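Local coordinates for Ribose/Galactose Isomerase (Vibrio parahaemolyticus, PDB 3ONO), which probably interconverts aldoses and ketoses as a sugar-phosphate isomerase of the LacAB/RpiB family, at residues A[47-51]-A[52-56]; A[56-59]-A[60-64]; A[101-104]-A[105-109]; A[157-160]-A[161-165]. All blocks are in the same frame, centred on the assembly; numbering follows the deposited sequence.

Interaction 1 (A[47-51]-A[52-56]); sequences HHLTY and IHLGI
Thr50 and His53 hold each other in a capping box at the N-terminal end of helix 51-63. Ile52 N donates to Thr50 OG1 at 3.0 Å, the capping bond. The return bond, from Thr50 N to ND1 of His53, the third helical residue, makes the box at 2.9 Å. The first is bent (141°), while the second is nearly straight (171°) and lies in the plane of the imidazole ring, so the ND1 edge accepts it squarely. Threonine suits an N-cap because its hydroxyl can take up an N-H that has no earlier turn to pair with. Here chi1 of 72° sets OG1 between the backbone N and the carbonyl carbon, beside the amide it caps. Histidine takes the acceptor role more often filled by glutamate. Backbone bonding continues the turn, with Leu54 N reaching Thr50 O at 3.3 Å and a weak bond from Gly55 N to Tyr51 O.

Apolar contacts lie beside the box: Leu49 CD2 rests 3.9 Å from His53 CB, and Tyr51 CE1 meets Ile52 CD1 at 3.8 Å.

Around this helix start, the Leu49 backbone pairs with Asn12 of the loop after strand 5-8, and Leu54 touches Met9 and Glu11. Helix 180-186 covers Ile52 and His53 through Leu182, while Asn156 and Ile159 of the second subunit pack on Thr50, Tyr51 and Ile52.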
ATOM      1  N   HIS A  47       0.305  29.876 -14.556  1.00 31.73           N
ATOM      2  CA  HIS A  47       1.349  30.537 -13.770  1.00 31.62           C
ATOM      3  C   HIS A  47       2.190  29.477 -13.067  1.00 33.39           C
ATOM      4  O   HIS A  47       1.661  28.717 -12.267  1.00 29.24           O
ATOM      5  CB  HIS A  47       0.694  31.448 -12.741  1.00 33.33           C
ATOM      6  CG  HIS A  47       1.654  32.097 -11.790  1.00 30.58           C
ATOM      7  ND1 HIS A  47       2.510  33.110 -12.163  1.00 34.89           N
ATOM      8  CD2 HIS A  47       1.881  31.878 -10.473  1.00 28.81           C
ATOM      9  CE1 HIS A  47       3.210  33.503 -11.112  1.00 34.82           C
ATOM     10  NE2 HIS A  47       2.854  32.764 -10.076  1.00 28.27           N
ATOM     11  N   HIS A  48       3.487  29.434 -13.374  1.00 30.35           N
ATOM     12  CA  HIS A  48       4.349  28.296 -13.017  1.00 27.03           C
ATOM     13  C   HIS A  48       4.732  28.293 -11.532  1.00 24.97           C
ATOM     14  O   HIS A  48       5.143  29.327 -10.989  1.00 27.32           O
ATOM     15  CB  HIS A  48       5.612  28.321 -13.883  1.00 32.30           C
ATOM     16  CG  HIS A  48       6.447  27.084 -13.784  1.00 32.59           C
ATOM     17  ND1 HIS A  48       7.437  26.924 -12.838  1.00 37.32           N
ATOM     18  CD2 HIS A  48       6.455  25.958 -14.534  1.00 38.23           C
ATOM     19  CE1 HIS A  48       8.003  25.740 -12.998  1.00 35.28           C
ATOM     20  NE2 HIS A  48       7.430  25.137 -14.022  1.00 40.36           N
ATOM     21  N   LEU A  49       4.601  27.122 -10.902  1.00 26.90           N
ATOM     22  CA  LEU A  49       4.904  26.919  -9.487  1.00 24.09           C
ATOM     23  C   LEU A  49       5.702  25.630  -9.281  1.00 24.56           C
ATOM     24  O   LEU A  49       5.523  24.647 -10.020  1.00 25.88           O
ATOM     25  CB  LEU A  49       3.600  26.762  -8.708  1.00 25.49           C
ATOM     26  CG  LEU A  49       2.601  27.914  -8.701  1.00 23.65           C
ATOM     27  CD1 LEU A  49       1.427  27.513  -7.817  1.00 25.23           C
ATOM     28  CD2 LEU A  49       3.272  29.185  -8.167  1.00 23.86           C
ATOM     29  N   THR A  50       6.544  25.610  -8.252  1.00 22.61           N
ATOM     30  CA  THR A  50       7.159  24.354  -7.818  1.00 21.90           C
ATOM     31  C   THR A  50       6.661  24.045  -6.416  1.00 21.90           C
ATOM     32  O   THR A  50       5.948  24.850  -5.804  1.00 21.56           O
ATOM     33  CB  THR A  50       8.682  24.461  -7.683  1.00 25.95           C
ATOM     34  OG1 THR A  50       8.994  25.252  -6.531  1.00 23.49           O
ATOM     35  CG2 THR A  50       9.311  25.087  -8.911  1.00 23.09           C
ATOM     36  N   TYR A  51       7.088  22.915  -5.869  1.00 20.32           N
ATOM     37  CA  TYR A  51       6.664  22.596  -4.509  1.00 18.98           C
ATOM     38  C   TYR A  51       7.218  23.564  -3.469  1.00 20.44           C
ATOM     39  O   TYR A  51       6.697  23.621  -2.359  1.00 20.87           O
ATOM     40  CB  TYR A  51       6.984  21.140  -4.131  1.00 18.00           C
ATOM     41  CG  TYR A  51       8.449  20.786  -4.065  1.00 19.88           C
ATOM     42  CD1 TYR A  51       9.227  21.135  -2.955  1.00 19.40           C
ATOM     43  CD2 TYR A  51       9.057  20.054  -5.101  1.00 22.82           C
ATOM     44  CE1 TYR A  51      10.563  20.769  -2.877  1.00 21.42           C
ATOM     45  CE2 TYR A  51      10.400  19.698  -5.033  1.00 22.80           C
ATOM     46  CZ  TYR A  51      11.150  20.075  -3.923  1.00 20.31           C
ATOM     47  OH  TYR A  51      12.479  19.720  -3.825  1.00 21.46           O
ATOM     48  N   ILE A  52       8.239  24.354  -3.819  1.00 20.09           N
ATOM     49  CA  ILE A  52       8.710  25.385  -2.910  1.00 17.87           C
ATOM     50  C   ILE A  52       7.644  26.463  -2.745  1.00 19.09           C
ATOM     51  O   ILE A  52       7.331  26.889  -1.632  1.00 22.46           O
ATOM     52  CB  ILE A  52      10.019  26.068  -3.423  1.00 17.01           C
ATOM     53  CG1 ILE A  52      11.139  25.039  -3.560  1.00 22.68           C
ATOM     54  CG2 ILE A  52      10.448  27.206  -2.458  1.00 19.10           C
ATOM     55  CD1 ILE A  52      11.539  24.358  -2.253  1.00 23.04           C
ATOM     56  N   HIS A  53       7.070  26.909  -3.857  1.00 20.20           N
ATOM     57  CA  HIS A  53       6.054  27.948  -3.797  1.00 21.73           C
ATOM     58  C   HIS A  53       4.834  27.443  -3.041  1.00 19.90           C
ATOM     59  O   HIS A  53       4.185  28.205  -2.335  1.00 21.73           O
ATOM     60  CB  HIS A  53       5.656  28.401  -5.199  1.00 22.47           C
ATOM     61  CG  HIS A  53       6.818  28.869  -6.017  1.00 25.74           C
ATOM     62  ND1 HIS A  53       7.296  28.159  -7.104  1.00 25.79           N
ATOM     63  CD2 HIS A  53       7.615  29.960  -5.893  1.00 25.20           C
ATOM     64  CE1 HIS A  53       8.328  28.805  -7.621  1.00 23.58           C
ATOM     65  NE2 HIS A  53       8.545  29.901  -6.902  1.00 20.48           N
ATOM     66  N   LEU A  54       4.520  26.157  -3.193  1.00 20.61           N
ATOM     67  CA  LEU A  54       3.362  25.614  -2.491  1.00 19.01           C
ATOM     68  C   LEU A  54       3.438  25.849  -0.980  1.00 19.58           C
ATOM     69  O   LEU A  54       2.439  26.224  -0.342  1.00 22.33           O
ATOM     70  CB  LEU A  54       3.199  24.108  -2.786  1.00 19.88           C
ATOM     71  CG  LEU A  54       2.971  23.731  -4.251  1.00 21.34           C
ATOM     72  CD1 LEU A  54       2.829  22.198  -4.397  1.00 21.35           C
ATOM     73  CD2 LEU A  54       1.740  24.433  -4.840  1.00 22.71           C
ATOM     74  N   GLY A  55       4.590  25.583  -0.385  1.00 19.55           N
ATOM     75  CA  GLY A  55       4.729  25.765   1.050  1.00 17.60           C
ATOM     76  C   GLY A  55       4.503  27.214   1.455  1.00 20.86           C
ATOM     77  O   GLY A  55       3.868  27.509   2.480  1.00 21.59           O
ATOM     78  N   ILE A  56       5.046  28.135   0.662  1.00 18.23           N
ATOM     79  CA  ILE A  56       4.895  29.564   0.972  1.00 19.30           C
ATOM     80  C   ILE A  56       3.424  29.970   0.875  1.00 23.23           C
ATOM     81  O   ILE A  56       2.896  30.690   1.739  1.00 22.77           O
ATOM     82  CB  ILE A  56       5.745  30.422   0.008  1.00 20.01           C
ATOM     83  CG1 ILE A  56       7.224  30.142   0.242  1.00 20.68           C
ATOM     84  CG2 ILE A  56       5.451  31.922   0.197  1.00 23.49           C
ATOM     85  CD1 ILE A  56       8.112  30.549  -0.933  1.00 22.35           C
TER

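Interaction 2 (A[56-59]-A[60-64]); sequences IMAS and ILLNS
Four consecutive i to i+4 backbone bonds, from Ile60 N to Ile56 O through Asn63 N to Ser59 O, carry regular alpha-helix across 56-59 and 60-64, with N-O separations of 2.8 to 3.0 Å. The polar side-chain contact joins Ser59 and Asn63, one turn apart. Asn63 ND2 donates to Ser59 OG at 2.8 Å, and the hydroxyl oxygen lies within 1° of the amide plane although the N-H path is bent (137°). Ser59 presents OG because it extends anti to the backbone N (chi1 178°), which turns it toward Asn63 on the next turn. The same ND2 makes a weak bond to Ser59 O, the carbonyl that already receives Asn63 N, and a further bond to Pro88 O. The short carboxamide therefore suits the last helical position: it can fold back over the final turn and still bind a neighbouring loop.

Ser64 does similar work just past the helix. Its OG donates to Ile60 O at 2.8 Å, so that this carbonyl accepts from both the amide and the hydroxyl of Ser64, and OG also bonds to Ala66 N.

Ile56 and Ile60 lie side by side, CG2 of Ile56 meeting CD1 of Ile60 at 3.8 Å. On a different side of the helix Ala58 CB approaches Leu62 CD1 more loosely at 4.4 Å. The Ile56, Met57 (a selenomethionine), Ile60 and Leu61 side chains face the C-terminal helices. Helix 180-186 packs on Ile56, Phe192 of helix 190-199 on Met57 and Leu61, and Phe196 on Ile60; Ile205 and Val209 of helix 203-212 also reach Ile60.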
ATOM      1  N   ILE A  56       5.046  28.135   0.662  1.00 18.23           N
ATOM      2  CA  ILE A  56       4.895  29.564   0.972  1.00 19.30           C
ATOM      3  C   ILE A  56       3.424  29.970   0.875  1.00 23.23           C
ATOM      4  O   ILE A  56       2.896  30.690   1.739  1.00 22.77           O
ATOM      5  CB  ILE A  56       5.745  30.422   0.008  1.00 20.01           C
ATOM      6  CG1 ILE A  56       7.224  30.142   0.242  1.00 20.68           C
ATOM      7  CG2 ILE A  56       5.451  31.922   0.197  1.00 23.49           C
ATOM      8  CD1 ILE A  56       8.112  30.549  -0.933  1.00 22.35           C
HETATM    9  N   MSE A  57       2.762  29.501  -0.180  1.00 25.09           N
HETATM   10  CA  MSE A  57       1.321  29.717  -0.335  1.00 23.26           C
HETATM   11  C   MSE A  57       0.525  29.135   0.822  1.00 24.19           C
HETATM   12  O   MSE A  57      -0.408  29.767   1.322  1.00 22.53           O
HETATM   13  CB  MSE A  57       0.833  29.138  -1.675  1.00 22.87           C
HETATM   14  CG  MSE A  57       1.574  29.762  -2.833  1.00 25.57           C
HETATM   15 SE   MSE A  57       1.492  28.715  -4.460  0.62 30.40          SE
HETATM   16  CE  MSE A  57      -0.235  29.379  -4.993  1.00 28.80           C
ATOM     17  N   ALA A  58       0.887  27.940   1.276  1.00 22.51           N
ATOM     18  CA  ALA A  58       0.136  27.356   2.386  1.00 20.20           C
ATOM     19  C   ALA A  58       0.315  28.224   3.625  1.00 21.75           C
ATOM     20  O   ALA A  58      -0.646  28.476   4.371  1.00 22.37           O
ATOM     21  CB  ALA A  58       0.603  25.936   2.660  1.00 19.97           C
ATOM     22  N   SER A  59       1.543  28.687   3.853  1.00 19.17           N
ATOM     23  CA  SER A  59       1.776  29.549   5.023  1.00 17.64           C
ATOM     24  C   SER A  59       0.942  30.820   4.932  1.00 26.68           C
ATOM     25  O   SER A  59       0.265  31.201   5.892  1.00 24.77           O
ATOM     26  CB  SER A  59       3.254  29.934   5.196  1.00 20.97           C
ATOM     27  OG  SER A  59       3.387  30.814   6.318  1.00 22.94           O
ATOM     28  N   ILE A  60       0.968  31.475   3.778  1.00 21.26           N
ATOM     29  CA  ILE A  60       0.279  32.767   3.685  1.00 24.09           C
ATOM     30  C   ILE A  60      -1.221  32.571   3.884  1.00 25.24           C
ATOM     31  O   ILE A  60      -1.859  33.312   4.643  1.00 26.51           O
ATOM     32  CB  ILE A  60       0.587  33.476   2.369  1.00 25.22           C
ATOM     33  CG1 ILE A  60       2.060  33.914   2.380  1.00 25.60           C
ATOM     34  CG2 ILE A  60      -0.338  34.700   2.181  1.00 25.68           C
ATOM     35  CD1 ILE A  60       2.595  34.363   1.027  1.00 26.79           C
ATOM     36  N   LEU A  61      -1.780  31.546   3.244  1.00 24.35           N
ATOM     37  CA  LEU A  61      -3.216  31.335   3.350  1.00 21.43           C
ATOM     38  C   LEU A  61      -3.635  30.841   4.728  1.00 28.61           C
ATOM     39  O   LEU A  61      -4.688  31.227   5.219  1.00 28.44           O
ATOM     40  CB  LEU A  61      -3.716  30.413   2.240  1.00 22.55           C
ATOM     41  CG  LEU A  61      -3.601  30.892   0.791  1.00 24.04           C
ATOM     42  CD1 LEU A  61      -4.031  29.811  -0.200  1.00 26.67           C
ATOM     43  CD2 LEU A  61      -4.423  32.167   0.560  1.00 27.48           C
ATOM     44  N   LEU A  62      -2.843  29.966   5.352  1.00 24.59           N
ATOM     45  CA  LEU A  62      -3.230  29.438   6.663  1.00 23.37           C
ATOM     46  C   LEU A  62      -2.954  30.448   7.766  1.00 25.19           C
ATOM     47  O   LEU A  62      -3.787  30.679   8.634  1.00 26.10           O
ATOM     48  CB  LEU A  62      -2.522  28.105   6.961  1.00 20.20           C
ATOM     49  CG  LEU A  62      -3.050  26.929   6.136  1.00 22.58           C
ATOM     50  CD1 LEU A  62      -2.051  25.780   6.135  1.00 21.66           C
ATOM     51  CD2 LEU A  62      -4.422  26.441   6.636  1.00 25.67           C
ATOM     52  N   ASN A  63      -1.791  31.079   7.729  1.00 22.12           N
ATOM     53  CA  ASN A  63      -1.462  32.031   8.782  1.00 21.82           C
ATOM     54  C   ASN A  63      -2.313  33.299   8.737  1.00 27.38           C
ATOM     55  O   ASN A  63      -2.486  33.959   9.759  1.00 29.17           O
ATOM     56  CB  ASN A  63       0.030  32.379   8.741  1.00 25.17           C
ATOM     57  CG  ASN A  63       0.863  31.287   9.369  1.00 27.98           C
ATOM     58  OD1 ASN A  63       0.576  30.882  10.490  1.00 25.25           O
ATOM     59  ND2 ASN A  63       1.865  30.777   8.647  1.00 20.31           N
ATOM     60  N   SER A  64      -2.861  33.627   7.569  1.00 26.65           N
ATOM     61  CA  SER A  64      -3.681  34.839   7.447  1.00 28.29           C
ATOM     62  C   SER A  64      -5.123  34.472   7.740  1.00 29.61           C
ATOM     63  O   SER A  64      -6.019  35.324   7.734  1.00 32.38           O
ATOM     64  CB  SER A  64      -3.592  35.401   6.036  1.00 28.56           C
ATOM     65  OG  SER A  64      -4.282  34.553   5.126  1.00 26.04           O
TER

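Interaction 3 (A[101-104]-A[105-109]); sequences AFLF and NQINN
Phe104 buries the most surface here and meets Asn108 and Asn105, the residues one turn and one step further on. The Phe104 and Asn108 side chains cross at about a right angle, ring and amide planes 32° apart, with Phe104 CD1 lying 3.6 Å from Asn108 OD1 and 3.8 Å from Asn108 CB. Chi1 of 176°, CG anti to the backbone N, leans the ring toward Asn108. Its carbonyl also ends the helix: Phe104 O accepts from Asn108 N at 2.9 Å and from Asn109 N at 2.8 Å, the second an i to i+5 bond that widens the turn to pi type. Asparagine suits position 109 because it readily adopts the positive phi (55°) with which the chain leaves the helix.

Asn105, the next most covered, bonds through its backbone N to Ala101 O at 3.0 Å and turns its amide toward the end of helix 125-136, ND2 donating to Ala136 O.

Leu103 contributes an aliphatic flank, lying side by side with Ile107, Leu103 CB 4.2 Å from Ile107 CD1. On the neighbouring flank Gln106 makes a CH-pi contact, its CG 3.8 Å from the Phe102 ring centroid and over one face, while its amide reaches Lys140 O and Glu143 N.

Helix 98-108 links strands 92-94 and 112-116 in a beta-alpha-beta unit. The loop after helix 125-136 lies along Asn105 and Gln106; Met82 of the second subunit packs on Phe104, and Leu127 of the third on Phe102.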
ATOM      1  N   ALA A 101      -6.091   9.808   6.162  1.00 19.11           N
ATOM      2  CA  ALA A 101      -6.771  11.085   6.336  1.00 20.26           C
ATOM      3  C   ALA A 101      -7.527  11.093   7.662  1.00 22.33           C
ATOM      4  O   ALA A 101      -7.465  12.070   8.429  1.00 24.47           O
ATOM      5  CB  ALA A 101      -7.746  11.326   5.183  1.00 20.91           C
ATOM      6  N   PHE A 102      -8.249  10.011   7.920  1.00 22.75           N
ATOM      7  CA  PHE A 102      -8.967   9.899   9.181  1.00 25.74           C
ATOM      8  C   PHE A 102      -8.023   9.978  10.386  1.00 24.19           C
ATOM      9  O   PHE A 102      -8.235  10.792  11.290  1.00 25.73           O
ATOM     10  CB  PHE A 102      -9.776   8.623   9.253  1.00 27.21           C
ATOM     11  CG  PHE A 102     -10.505   8.475  10.551  1.00 30.77           C
ATOM     12  CD1 PHE A 102     -11.629   9.240  10.810  1.00 35.68           C
ATOM     13  CD2 PHE A 102     -10.026   7.633  11.530  1.00 29.52           C
ATOM     14  CE1 PHE A 102     -12.283   9.130  12.019  1.00 36.14           C
ATOM     15  CE2 PHE A 102     -10.687   7.512  12.745  1.00 32.25           C
ATOM     16  CZ  PHE A 102     -11.804   8.256  12.986  1.00 32.10           C
ATOM     17  N   LEU A 103      -6.987   9.142  10.390  1.00 19.67           N
ATOM     18  CA  LEU A 103      -6.025   9.127  11.499  1.00 19.69           C
ATOM     19  C   LEU A 103      -5.316  10.472  11.639  1.00 21.91           C
ATOM     20  O   LEU A 103      -5.094  10.951  12.752  1.00 20.36           O
ATOM     21  CB  LEU A 103      -4.980   8.031  11.306  1.00 18.67           C
ATOM     22  CG  LEU A 103      -5.542   6.612  11.395  1.00 24.14           C
ATOM     23  CD1 LEU A 103      -4.475   5.604  11.026  1.00 23.47           C
ATOM     24  CD2 LEU A 103      -6.094   6.379  12.821  1.00 24.47           C
ATOM     25  N   PHE A 104      -4.934  11.078  10.521  1.00 19.08           N
ATOM     26  CA  PHE A 104      -4.295  12.387  10.598  1.00 20.28           C
ATOM     27  C   PHE A 104      -5.204  13.375  11.330  1.00 21.76           C
ATOM     28  O   PHE A 104      -4.770  14.079  12.241  1.00 21.98           O
ATOM     29  CB  PHE A 104      -3.980  12.916   9.202  1.00 18.01           C
ATOM     30  CG  PHE A 104      -3.389  14.314   9.189  1.00 18.19           C
ATOM     31  CD1 PHE A 104      -2.086  14.540   9.596  1.00 17.80           C
ATOM     32  CD2 PHE A 104      -4.146  15.390   8.749  1.00 21.21           C
ATOM     33  CE1 PHE A 104      -1.542  15.818   9.550  1.00 19.45           C
ATOM     34  CE2 PHE A 104      -3.601  16.680   8.711  1.00 22.44           C
ATOM     35  CZ  PHE A 104      -2.299  16.876   9.117  1.00 23.97           C
ATOM     36  N   ASN A 105      -6.467  13.424  10.936  1.00 22.93           N
ATOM     37  CA  ASN A 105      -7.397  14.368  11.564  1.00 27.05           C
ATOM     38  C   ASN A 105      -7.570  14.103  13.048  1.00 23.45           C
ATOM     39  O   ASN A 105      -7.665  15.042  13.845  1.00 27.73           O
ATOM     40  CB  ASN A 105      -8.769  14.285  10.915  1.00 26.76           C
ATOM     41  CG  ASN A 105      -8.842  15.023   9.598  1.00 27.79           C
ATOM     42  OD1 ASN A 105      -8.026  15.886   9.307  1.00 36.24           O
ATOM     43  ND2 ASN A 105      -9.865  14.701   8.807  1.00 32.87           N
ATOM     44  N   GLN A 106      -7.632  12.839  13.429  1.00 23.92           N
ATOM     45  CA  GLN A 106      -7.883  12.503  14.831  1.00 28.46           C
ATOM     46  C   GLN A 106      -6.644  12.619  15.728  1.00 28.96           C
ATOM     47  O   GLN A 106      -6.745  13.099  16.857  1.00 30.20           O
ATOM     48  CB  GLN A 106      -8.500  11.117  14.977  1.00 25.58           C
ATOM     49  CG  GLN A 106      -9.806  10.930  14.213  1.00 29.01           C
ATOM     50  CD  GLN A 106     -10.718  12.139  14.298  1.00 39.84           C
ATOM     51  OE1 GLN A 106     -10.895  12.742  15.379  1.00 33.32           O
ATOM     52  NE2 GLN A 106     -11.300  12.516  13.153  1.00 38.20           N
ATOM     53  N   ILE A 107      -5.492  12.177  15.221  1.00 23.18           N
ATOM     54  CA  ILE A 107      -4.273  12.093  16.024  1.00 23.04           C
ATOM     55  C   ILE A 107      -3.488  13.400  15.966  1.00 23.01           C
ATOM     56  O   ILE A 107      -3.073  13.948  17.002  1.00 22.95           O
ATOM     57  CB  ILE A 107      -3.360  10.943  15.539  1.00 19.48           C
ATOM     58  CG1 ILE A 107      -4.057   9.568  15.701  1.00 23.89           C
ATOM     59  CG2 ILE A 107      -1.990  10.988  16.254  1.00 24.31           C
ATOM     60  CD1 ILE A 107      -3.228   8.457  15.051  1.00 21.88           C
ATOM     61  N   ASN A 108      -3.292  13.916  14.757  1.00 18.32           N
ATOM     62  CA  ASN A 108      -2.458  15.091  14.589  1.00 17.52           C
ATOM     63  C   ASN A 108      -3.251  16.395  14.536  1.00 21.18           C
ATOM     64  O   ASN A 108      -2.761  17.442  14.975  1.00 22.24           O
ATOM     65  CB  ASN A 108      -1.621  14.921  13.320  1.00 15.96           C
ATOM     66  CG  ASN A 108      -0.932  13.576  13.279  1.00 18.75           C
ATOM     67  OD1 ASN A 108      -1.392  12.653  12.602  1.00 20.53           O
ATOM     68  ND2 ASN A 108       0.158  13.444  14.031  1.00 19.36           N
ATOM     69  N   ASN A 109      -4.453  16.323  13.963  1.00 19.82           N
ATOM     70  CA  ASN A 109      -5.342  17.477  13.912  1.00 21.62           C
ATOM     71  C   ASN A 109      -4.625  18.639  13.258  1.00 22.23           C
ATOM     72  O   ASN A 109      -4.643  19.755  13.765  1.00 24.26           O
ATOM     73  CB  ASN A 109      -5.749  17.854  15.346  1.00 24.11           C
ATOM     74  CG  ASN A 109      -6.971  18.768  15.406  1.00 32.35           C
ATOM     75  OD1 ASN A 109      -7.625  19.037  14.401  1.00 31.55           O
ATOM     76  ND2 ASN A 109      -7.281  19.242  16.605  1.00 33.40           N
TER

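Interaction 4 (A[157-160]-A[161-165]); sequences AAIL and NNVKA
This is a turn-to-turn contact inside helix 150-167, beyond the last strand of the parallel sheet, with one flank against the second subunit and another partly wet. Leu160 and Lys164 form the inner pair. Backbone Lys164 N bonds to Leu160 O at 3.0 Å, and Lys164 CD passes 3.9 Å from Leu160 CG. The lysine chain bends at chi3 and chi4 (61° and 66°) on its way to Val90 O and His87 O, both of which accept from NZ. A long aliphatic stem with a polar tip suits this place, since the methylenes can pack while the ammonium finds carbonyls.

Beside them Ile159 CG2 meets Val163 CG2 at 4.0 Å. Leu86 of the second subunit covers Leu160, Val163 and Lys164.

The exposed flank carries Asn161. Its own N-H makes only weak bonds to Ala157 O and Ala158 O. One water lies between Ala157 O, at 2.7 Å, and Asn161 OD1, at 2.8 Å. A second donates to Ala158 O at 3.1 Å and bonds weakly to Asn161 ND2, which also donates to a glycerol.

Branched aliphatics thus serve the subunit interface and asparagine the solvent, while the NZ charge is probably eased by its two carbonyl partners.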
ATOM      1  N   ALA A 157       0.205  17.264  20.040  1.00 20.21           N
ATOM      2  CA  ALA A 157      -0.157  18.078  18.888  1.00 21.94           C
ATOM      3  C   ALA A 157      -0.101  19.561  19.279  1.00 20.89           C
ATOM      4  O   ALA A 157       0.352  20.401  18.492  1.00 19.76           O
ATOM      5  CB  ALA A 157      -1.545  17.695  18.360  1.00 24.00           C
ATOM      6  N   ALA A 158      -0.537  19.886  20.495  1.00 20.89           N
ATOM      7  CA  ALA A 158      -0.461  21.284  20.953  1.00 18.53           C
ATOM      8  C   ALA A 158       0.985  21.757  21.055  1.00 23.07           C
ATOM      9  O   ALA A 158       1.336  22.871  20.646  1.00 22.99           O
ATOM     10  CB  ALA A 158      -1.162  21.421  22.298  1.00 22.48           C
ATOM     11  N   ILE A 159       1.827  20.913  21.634  1.00 19.60           N
ATOM     12  CA  ILE A 159       3.233  21.239  21.779  1.00 23.36           C
ATOM     13  C   ILE A 159       3.907  21.437  20.413  1.00 22.80           C
ATOM     14  O   ILE A 159       4.722  22.357  20.249  1.00 21.10           O
ATOM     15  CB  ILE A 159       3.946  20.174  22.643  1.00 23.47           C
ATOM     16  CG1 ILE A 159       3.435  20.277  24.083  1.00 21.78           C
ATOM     17  CG2 ILE A 159       5.463  20.346  22.597  1.00 21.43           C
ATOM     18  CD1 ILE A 159       3.805  19.080  24.974  1.00 26.54           C
ATOM     19  N   LEU A 160       3.538  20.622  19.425  1.00 19.86           N
ATOM     20  CA  LEU A 160       4.131  20.758  18.098  1.00 18.84           C
ATOM     21  C   LEU A 160       3.977  22.204  17.621  1.00 21.61           C
ATOM     22  O   LEU A 160       4.904  22.781  17.072  1.00 18.58           O
ATOM     23  CB  LEU A 160       3.496  19.783  17.078  1.00 18.01           C
ATOM     24  CG  LEU A 160       4.033  19.899  15.646  1.00 19.83           C
ATOM     25  CD1 LEU A 160       5.512  19.502  15.602  1.00 19.07           C
ATOM     26  CD2 LEU A 160       3.224  19.021  14.710  1.00 21.16           C
ATOM     27  N   ASN A 161       2.802  22.789  17.823  1.00 20.46           N
ATOM     28  CA  ASN A 161       2.586  24.158  17.368  1.00 19.85           C
ATOM     29  C   ASN A 161       3.520  25.126  18.080  1.00 20.67           C
ATOM     30  O   ASN A 161       4.033  26.081  17.472  1.00 22.73           O
ATOM     31  CB  ASN A 161       1.142  24.598  17.610  1.00 21.25           C
ATOM     32  CG  ASN A 161       0.151  23.841  16.736  1.00 25.30           C
ATOM     33  OD1 ASN A 161       0.505  23.328  15.686  1.00 26.54           O
ATOM     34  ND2 ASN A 161      -1.101  23.786  17.174  1.00 29.74           N
ATOM     35  N   ASN A 162       3.708  24.916  19.381  1.00 20.68           N
ATOM     36  CA  ASN A 162       4.616  25.777  20.158  1.00 20.63           C
ATOM     37  C   ASN A 162       6.042  25.710  19.633  1.00 19.16           C
ATOM     38  O   ASN A 162       6.745  26.729  19.528  1.00 20.17           O
ATOM     39  CB  ASN A 162       4.704  25.339  21.614  1.00 21.32           C
ATOM     40  CG  ASN A 162       3.372  25.299  22.313  1.00 24.83           C
ATOM     41  OD1 ASN A 162       2.399  25.922  21.900  1.00 27.56           O
ATOM     42  ND2 ASN A 162       3.343  24.598  23.419  1.00 23.88           N
ATOM     43  N   VAL A 163       6.496  24.488  19.376  1.00 20.92           N
ATOM     44  CA  VAL A 163       7.873  24.284  18.951  1.00 21.12           C
ATOM     45  C   VAL A 163       8.076  24.931  17.595  1.00 18.39           C
ATOM     46  O   VAL A 163       9.102  25.572  17.356  1.00 19.69           O
ATOM     47  CB  VAL A 163       8.221  22.780  18.887  1.00 19.23           C
ATOM     48  CG1 VAL A 163       9.571  22.588  18.204  1.00 20.73           C
ATOM     49  CG2 VAL A 163       8.234  22.216  20.314  1.00 20.85           C
ATOM     50  N   LYS A 164       7.087  24.788  16.715  1.00 18.95           N
ATOM     51  CA  LYS A 164       7.166  25.416  15.397  1.00 20.18           C
ATOM     52  C   LYS A 164       7.263  26.932  15.551  1.00 21.69           C
ATOM     53  O   LYS A 164       8.077  27.576  14.913  1.00 20.96           O
ATOM     54  CB  LYS A 164       5.947  25.053  14.547  1.00 17.31           C
ATOM     55  CG  LYS A 164       5.923  23.560  14.125  1.00 17.43           C
ATOM     56  CD  LYS A 164       4.595  23.118  13.434  1.00 20.17           C
ATOM     57  CE  LYS A 164       4.301  23.875  12.128  1.00 20.95           C
ATOM     58  NZ  LYS A 164       5.289  23.591  11.008  1.00 18.88           N
ATOM     59  N   ALA A 165       6.426  27.498  16.403  1.00 17.84           N
ATOM     60  CA  ALA A 165       6.433  28.953  16.602  1.00 15.71           C
ATOM     61  C   ALA A 165       7.741  29.428  17.205  1.00 21.99           C
ATOM     62  O   ALA A 165       8.194  30.550  16.926  1.00 23.97           O
ATOM     63  CB  ALA A 165       5.217  29.336  17.507  1.00 25.99           C
TER
HETATM   64  O   HOH W   1      -0.081  20.643  15.827  1.00 22.40           O
HETATM   65  O   HOH W   2      -1.024  24.897  20.402  1.00 34.28           O

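How the interactions relate
Along the chain the order is 1, 2, 3, 4. Interactions 1 and 2 share Ile56 and describe the two ends of helix 51-63, their centres 12 Å apart; Leu49 CD1 touches Met57 SE at 3.6 Å between them. Interaction 3 ends helix 98-108, across the chain's centre from interaction 1, about 25 Å between centres. Interaction 4, on helix 150-167, has its centre about 16 Å from that of interaction 3, and they touch where Ala157 CB meets Asn108 O at 3.6 Å. The first three belong to the alpha-beta-alpha sandwich. Interactions 1, 3 and 4 each touch the second subunit, so these helices take part in the contacts between subunits, whereas interaction 2 is covered within its own chain.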